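Malate dehydrogenase (Entamoeba histolytica, PDB 3I0P) probably catalyses the NAD-dependent interconversion of malate and oxaloacetate. Local coordinates at residues Phe17-Leu22 / Ser27-Ala32; Thr57-Arg62 / Ser121-Ile126. All coordinates share one frame; numbering follows the deposited sequence.

Contact 1 (Phe17-Leu22 / Ser27-Ala32); sequences FMYQVL and SDEENA
The helical hairpin near the N-terminus, where helix 11-24 turns into helix 29-45, is closed by Leu22 and Ser27 at the turn and by Tyr19 with Glu29 and Ala32 further along. Leu22 O accepts two bonds from one residue. Ser27 N reaches it in the carbonyl plane at 3.0 Å, while Ser27 OG, 2.8 Å from Leu22 O, comes from above that plane; a chi1 of -56° sets OG beside its own backbone N and lets both donors converge. Behind this, the Ala32 methyl wedges between two side chains, with CB 3.8 Å from Leu22 CB and 3.7 Å from Tyr19 CD1. Leu22 CD1 lies against the Ala32 carbonyl. At the outer side the Tyr19 hydroxyl donates to Glu29 OE2 (OH to OE2 2.6 Å), using the anti lone pair of the carboxylate, whose plane stands 88° from the ring. Glu29 bends at chi2 (-89°), curling its carboxylate back to the phenol. Its other oxygen, OE1, forms a salt bridge with Arg33. One residue ahead of Glu29, Asp28 is the N-cap of the second helix, its OD2 accepting from Asn31 N at 2.9 Å. The doubly gripped carbonyl thus ties the end of the turn to Leu22; the phenol and Arg33, one on each carboxylate oxygen, together limit its rotation, and the arginine would tend to stabilise the charged form.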
# COMPACT_ATOMS: atom_id res chain seq x y z
N PHE A 17 -31.75 12.62 10.35
CA PHE A 17 -32.43 11.47 10.95
C PHE A 17 -31.45 10.65 11.75
O PHE A 17 -31.73 10.25 12.87
CB PHE A 17 -33.06 10.60 9.86
CG PHE A 17 -33.66 9.33 10.38
CD1 PHE A 17 -34.88 9.35 11.07
CD2 PHE A 17 -33.02 8.11 10.19
CE1 PHE A 17 -35.45 8.17 11.55
CE2 PHE A 17 -33.58 6.92 10.67
CZ PHE A 17 -34.80 6.95 11.35
N MET A 18 -30.28 10.44 11.16
CA MET A 18 -29.22 9.65 11.76
C MET A 18 -28.79 10.29 13.08
O MET A 18 -28.62 9.62 14.09
CB MET A 18 -28.07 9.55 10.78
CG MET A 18 -27.54 8.16 10.59
SD MET A 18 -27.08 7.67 8.91
CE MET A 18 -26.21 9.12 8.29
N TYR A 19 -28.67 11.61 13.06
CA TYR A 19 -28.25 12.38 14.21
C TYR A 19 -29.30 12.39 15.33
O TYR A 19 -28.95 12.33 16.51
CB TYR A 19 -27.90 13.79 13.73
CG TYR A 19 -27.74 14.86 14.78
CD1 TYR A 19 -26.60 14.92 15.58
CD2 TYR A 19 -28.70 15.86 14.92
CE1 TYR A 19 -26.44 15.93 16.54
CE2 TYR A 19 -28.55 16.87 15.87
CZ TYR A 19 -27.42 16.90 16.67
OH TYR A 19 -27.28 17.90 17.60
N GLN A 20 -30.58 12.46 14.96
CA GLN A 20 -31.64 12.42 15.96
C GLN A 20 -31.75 11.04 16.62
O GLN A 20 -31.88 10.94 17.84
CB GLN A 20 -33.00 12.87 15.40
CG GLN A 20 -33.06 14.31 14.87
CD GLN A 20 -32.73 15.39 15.90
OE1 GLN A 20 -33.07 15.27 17.09
NE2 GLN A 20 -32.09 16.46 15.44
N VAL A 21 -31.68 9.98 15.81
CA VAL A 21 -31.76 8.63 16.36
C VAL A 21 -30.57 8.31 17.29
O VAL A 21 -30.73 7.59 18.29
CB VAL A 21 -31.92 7.56 15.25
CG1 VAL A 21 -32.01 6.17 15.85
CG2 VAL A 21 -33.16 7.85 14.42
N LEU A 22 -29.40 8.86 16.96
CA LEU A 22 -28.21 8.65 17.78
C LEU A 22 -28.30 9.38 19.11
O LEU A 22 -27.81 8.89 20.13
CB LEU A 22 -26.95 9.06 17.02
CG LEU A 22 -26.42 8.10 15.95
CD1 LEU A 22 -25.51 8.83 14.96
CD2 LEU A 22 -25.69 6.93 16.60
N SER A 27 -26.39 8.75 22.72
CA SER A 27 -25.08 9.26 22.32
C SER A 27 -24.79 10.65 22.87
O SER A 27 -25.68 11.49 22.97
CB SER A 27 -24.93 9.29 20.80
OG SER A 27 -25.18 8.02 20.24
N ASP A 28 -23.53 10.89 23.21
CA ASP A 28 -23.03 12.23 23.43
C ASP A 28 -23.31 13.02 22.14
O ASP A 28 -23.16 12.48 21.03
CB ASP A 28 -21.54 12.20 23.73
CG ASP A 28 -20.88 13.57 23.60
OD1 ASP A 28 -20.60 14.21 24.63
OD2 ASP A 28 -20.66 14.02 22.45
N GLU A 29 -23.70 14.28 22.28
CA GLU A 29 -24.12 15.07 21.13
C GLU A 29 -23.02 15.23 20.07
O GLU A 29 -23.28 15.05 18.87
CB GLU A 29 -24.69 16.43 21.56
CG GLU A 29 -25.39 17.17 20.43
CD GLU A 29 -24.47 18.05 19.61
OE1 GLU A 29 -23.33 18.33 20.05
OE2 GLU A 29 -24.89 18.49 18.53
N GLU A 30 -21.81 15.56 20.50
CA GLU A 30 -20.70 15.67 19.56
C GLU A 30 -20.42 14.32 18.88
O GLU A 30 -20.20 14.28 17.67
CB GLU A 30 -19.44 16.23 20.23
CG GLU A 30 -18.36 16.66 19.23
CD GLU A 30 -17.05 17.09 19.91
OE1 GLU A 30 -16.94 16.97 21.16
OE2 GLU A 30 -16.15 17.56 19.17
N ASN A 31 -20.47 13.23 19.66
CA ASN A 31 -20.35 11.88 19.11
C ASN A 31 -21.37 11.60 18.00
O ASN A 31 -21.01 11.06 16.95
CB ASN A 31 -20.47 10.82 20.20
CG ASN A 31 -19.20 10.67 21.04
OD1 ASN A 31 -18.25 11.46 20.92
ND2 ASN A 31 -19.18 9.66 21.92
N ALA A 32 -22.63 11.98 18.23
CA ALA A 32 -23.67 11.80 17.20
C ALA A 32 -23.28 12.51 15.92
O ALA A 32 -23.48 11.98 14.83
CB ALA A 32 -25.02 12.29 17.70

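Contact 2 (Thr57-Arg62 / Ser121-Ile126); sequences TVYIDR and STHFGI. With NAD (nicotinamide-adenine-dinucleotide), chain B.
A histidine bridges a helix and the cofactor: His123 donates from ND1 to the hydroxyl of Tyr59, while one face of the same imidazole lies against the carboxamide of NAD. The ND1 to Tyr59 OH distance is 2.9 Å with an N-H...O angle of 157°, and the oxygen sits close to the imidazole plane, so the bond meets the ring at its edge. The two side chains cross at about a right angle. With the ND1 proton engaged in this way, the rotation of the imidazole is tied to the tyrosine. A chi1 of -157° swings the His123 ring away from its backbone N and out toward the helix. NAD N7N stands over the face, 3.3 Å from His123 NE2 in a packing contact. The same amide nitrogen donates to Gly125 O at 2.9 Å, so the backbone of the loop binds the carboxamide nitrogen while the imidazole face packs against it. Val58 borders the pair, its CG1 over one face of the Tyr59 ring, toward the rim, and 4.3 Å from His123 ND1. Further on, Ile126 CG2 meets the ribose hydroxyl O3D of NAD. The loop 121-126 leaves strand 113-121 of the mixed sheet and leads into helix 127-136; Phe124 stacks with Tyr130 of that helix and with His284 of strand 282-290. Across the contact, segment 57-62 belongs to helix 55-64, where Tyr59 also touches Leu39 of helix 29-45 and Ile60 packs on Leu355 of helix 346-359.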
# COMPACT_ATOMS: atom_id res chain seq x y z
N THR A 57 -28.51 -2.11 11.70
CA THR A 57 -27.90 -3.37 12.15
C THR A 57 -26.47 -3.22 12.66
O THR A 57 -26.09 -3.92 13.61
CB THR A 57 -27.94 -4.44 11.06
OG1 THR A 57 -27.20 -3.99 9.92
CG2 THR A 57 -29.38 -4.76 10.64
N VAL A 58 -25.69 -2.33 12.07
CA VAL A 58 -24.26 -2.23 12.41
C VAL A 58 -23.99 -1.24 13.54
O VAL A 58 -22.95 -1.32 14.21
CB VAL A 58 -23.39 -2.01 11.13
CG1 VAL A 58 -21.93 -1.73 11.47
CG2 VAL A 58 -23.49 -3.23 10.23
N TYR A 59 -24.92 -0.32 13.77
CA TYR A 59 -24.74 0.69 14.81
C TYR A 59 -25.83 0.68 15.89
O TYR A 59 -25.53 0.41 17.06
CB TYR A 59 -24.52 2.08 14.19
CG TYR A 59 -23.32 2.07 13.26
CD1 TYR A 59 -22.02 2.07 13.77
CD2 TYR A 59 -23.49 2.00 11.87
CE1 TYR A 59 -20.92 2.03 12.92
CE2 TYR A 59 -22.39 1.96 11.02
CZ TYR A 59 -21.11 1.98 11.55
OH TYR A 59 -20.02 1.94 10.71
N ILE A 60 -27.09 0.93 15.50
CA ILE A 60 -28.19 1.03 16.45
C ILE A 60 -28.42 -0.28 17.21
O ILE A 60 -28.43 -0.30 18.44
CB ILE A 60 -29.50 1.59 15.81
CG1 ILE A 60 -29.22 2.90 15.04
CG2 ILE A 60 -30.60 1.82 16.87
CD1 ILE A 60 -28.57 4.02 15.86
N ASP A 61 -28.57 -1.38 16.49
CA ASP A 61 -28.72 -2.69 17.11
C ASP A 61 -27.56 -3.04 18.04
O ASP A 61 -27.71 -3.80 19.00
CB ASP A 61 -28.82 -3.78 16.04
CG ASP A 61 -30.19 -3.86 15.38
OD1 ASP A 61 -31.11 -3.09 15.76
OD2 ASP A 61 -30.33 -4.70 14.46
N ARG A 62 -26.38 -2.49 17.74
CA ARG A 62 -25.20 -2.82 18.51
C ARG A 62 -25.11 -1.99 19.78
O ARG A 62 -24.69 -2.50 20.82
CB ARG A 62 -23.94 -2.73 17.65
CG ARG A 62 -23.96 -3.71 16.50
CD ARG A 62 -22.55 -4.07 16.07
NE ARG A 62 -22.54 -4.97 14.92
CZ ARG A 62 -21.50 -5.13 14.10
NH1 ARG A 62 -20.38 -4.44 14.31
NH2 ARG A 62 -21.57 -5.96 13.08
N SER A 121 -11.46 -0.12 19.94
CA SER A 121 -12.40 0.70 19.19
C SER A 121 -13.39 -0.21 18.46
O SER A 121 -13.35 -1.44 18.59
CB SER A 121 -11.65 1.59 18.20
OG SER A 121 -12.52 2.53 17.59
N THR A 122 -14.29 0.40 17.69
CA THR A 122 -15.29 -0.35 16.95
C THR A 122 -15.28 0.08 15.49
O THR A 122 -14.46 0.91 15.09
CB THR A 122 -16.71 -0.18 17.57
OG1 THR A 122 -17.05 1.21 17.64
CG2 THR A 122 -16.76 -0.79 18.97
N HIS A 123 -16.20 -0.49 14.70
CA HIS A 123 -16.31 -0.21 13.27
C HIS A 123 -16.29 1.29 12.98
O HIS A 123 -17.00 2.07 13.62
CB HIS A 123 -17.58 -0.84 12.71
CG HIS A 123 -17.53 -1.09 11.24
ND1 HIS A 123 -18.06 -0.21 10.32
CD2 HIS A 123 -17.02 -2.12 10.53
CE1 HIS A 123 -17.87 -0.69 9.10
NE2 HIS A 123 -17.23 -1.85 9.20
N PHE A 124 -15.46 1.68 12.02
CA PHE A 124 -15.25 3.10 11.77
C PHE A 124 -15.71 3.56 10.39
O PHE A 124 -15.33 4.64 9.92
CB PHE A 124 -13.80 3.52 12.14
CG PHE A 124 -12.76 3.30 11.06
CD1 PHE A 124 -11.47 3.76 11.25
CD2 PHE A 124 -13.06 2.65 9.86
CE1 PHE A 124 -10.48 3.58 10.28
CE2 PHE A 124 -12.09 2.48 8.87
CZ PHE A 124 -10.79 2.95 9.08
N GLY A 125 -16.56 2.76 9.76
CA GLY A 125 -17.14 3.09 8.47
C GLY A 125 -16.10 3.12 7.37
O GLY A 125 -15.23 2.26 7.30
N ILE A 126 -16.18 4.12 6.50
CA ILE A 126 -15.25 4.19 5.37
C ILE A 126 -13.86 4.72 5.74
O ILE A 126 -13.72 5.77 6.38
CB ILE A 126 -15.83 4.97 4.16
CG1 ILE A 126 -16.37 6.34 4.58
CG2 ILE A 126 -16.90 4.14 3.50
CD1 ILE A 126 -16.46 7.31 3.41
PA NAD B . -13.55 -0.57 -4.41
O1A NAD B . -14.95 -0.03 -4.58
O2A NAD B . -13.19 -1.84 -5.11
O5B NAD B . -12.55 0.60 -4.88
C5B NAD B . -12.71 1.93 -4.36
C4B NAD B . -11.49 2.82 -4.64
O4B NAD B . -10.93 2.58 -5.93
C3B NAD B . -11.83 4.29 -4.63
O3B NAD B . -10.68 5.02 -4.17
C2B NAD B . -12.11 4.61 -6.08
O2B NAD B . -11.88 5.99 -6.37
C1B NAD B . -11.10 3.72 -6.78
N9A NAD B . -11.49 3.29 -8.15
C8A NAD B . -12.54 2.54 -8.50
N7A NAD B . -12.51 2.35 -9.84
C5A NAD B . -11.42 2.99 -10.33
C6A NAD B . -10.87 3.15 -11.60
N6A NAD B . -11.45 2.60 -12.69
N1A NAD B . -9.73 3.88 -11.75
C2A NAD B . -9.13 4.44 -10.69
N3A NAD B . -9.64 4.29 -9.46
C4A NAD B . -10.78 3.58 -9.25
O3 NAD B . -13.16 -0.68 -2.83
PN NAD B . -13.74 -1.71 -1.71
O1N NAD B . -12.59 -2.60 -1.28
O2N NAD B . -15.04 -2.31 -2.17
O5D NAD B . -14.08 -0.75 -0.47
C5D NAD B . -15.30 0.01 -0.44
C4D NAD B . -15.45 0.71 0.90
O4D NAD B . -15.57 -0.25 1.96
C3D NAD B . -14.25 1.58 1.25
O3D NAD B . -14.73 2.91 1.51
C2D NAD B . -13.60 0.92 2.47
O2D NAD B . -13.05 1.83 3.44
C1D NAD B . -14.77 0.18 3.07
N1N NAD B . -14.34 -0.92 3.93
C2N NAD B . -14.38 -0.74 5.26
C3N NAD B . -13.98 -1.77 6.12
C7N NAD B . -14.01 -1.59 7.61
O7N NAD B . -13.65 -2.52 8.33
N7N NAD B . -14.42 -0.43 8.12
C4N NAD B . -13.54 -2.98 5.58
C5N NAD B . -13.50 -3.13 4.19
C6N NAD B . -13.92 -2.08 3.38

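How the contacts relate
Contacts 1 and 2 follow one another along the chain, with centres about 13 Å apart, and meet through Ile60: its CD1 lies 4.1 Å from Val21 CG1 and 4.2 Å from Leu22 CD2, both apolar packing. Helix 11-24 is thereby set against helix 55-64, an interface to which Phe55 adds contacts with Met18, Val21 and Leu22. Contact 1 joins protein to protein, between helices 11-24 and 29-45, whereas contact 2 reaches NAD directly through the loop 121-126. Other partners complete the NAD site, among them Asp181 and Glu330 of the same chain, and His245 and Lys246 of the second subunit, so the cofactor lies between the two chains.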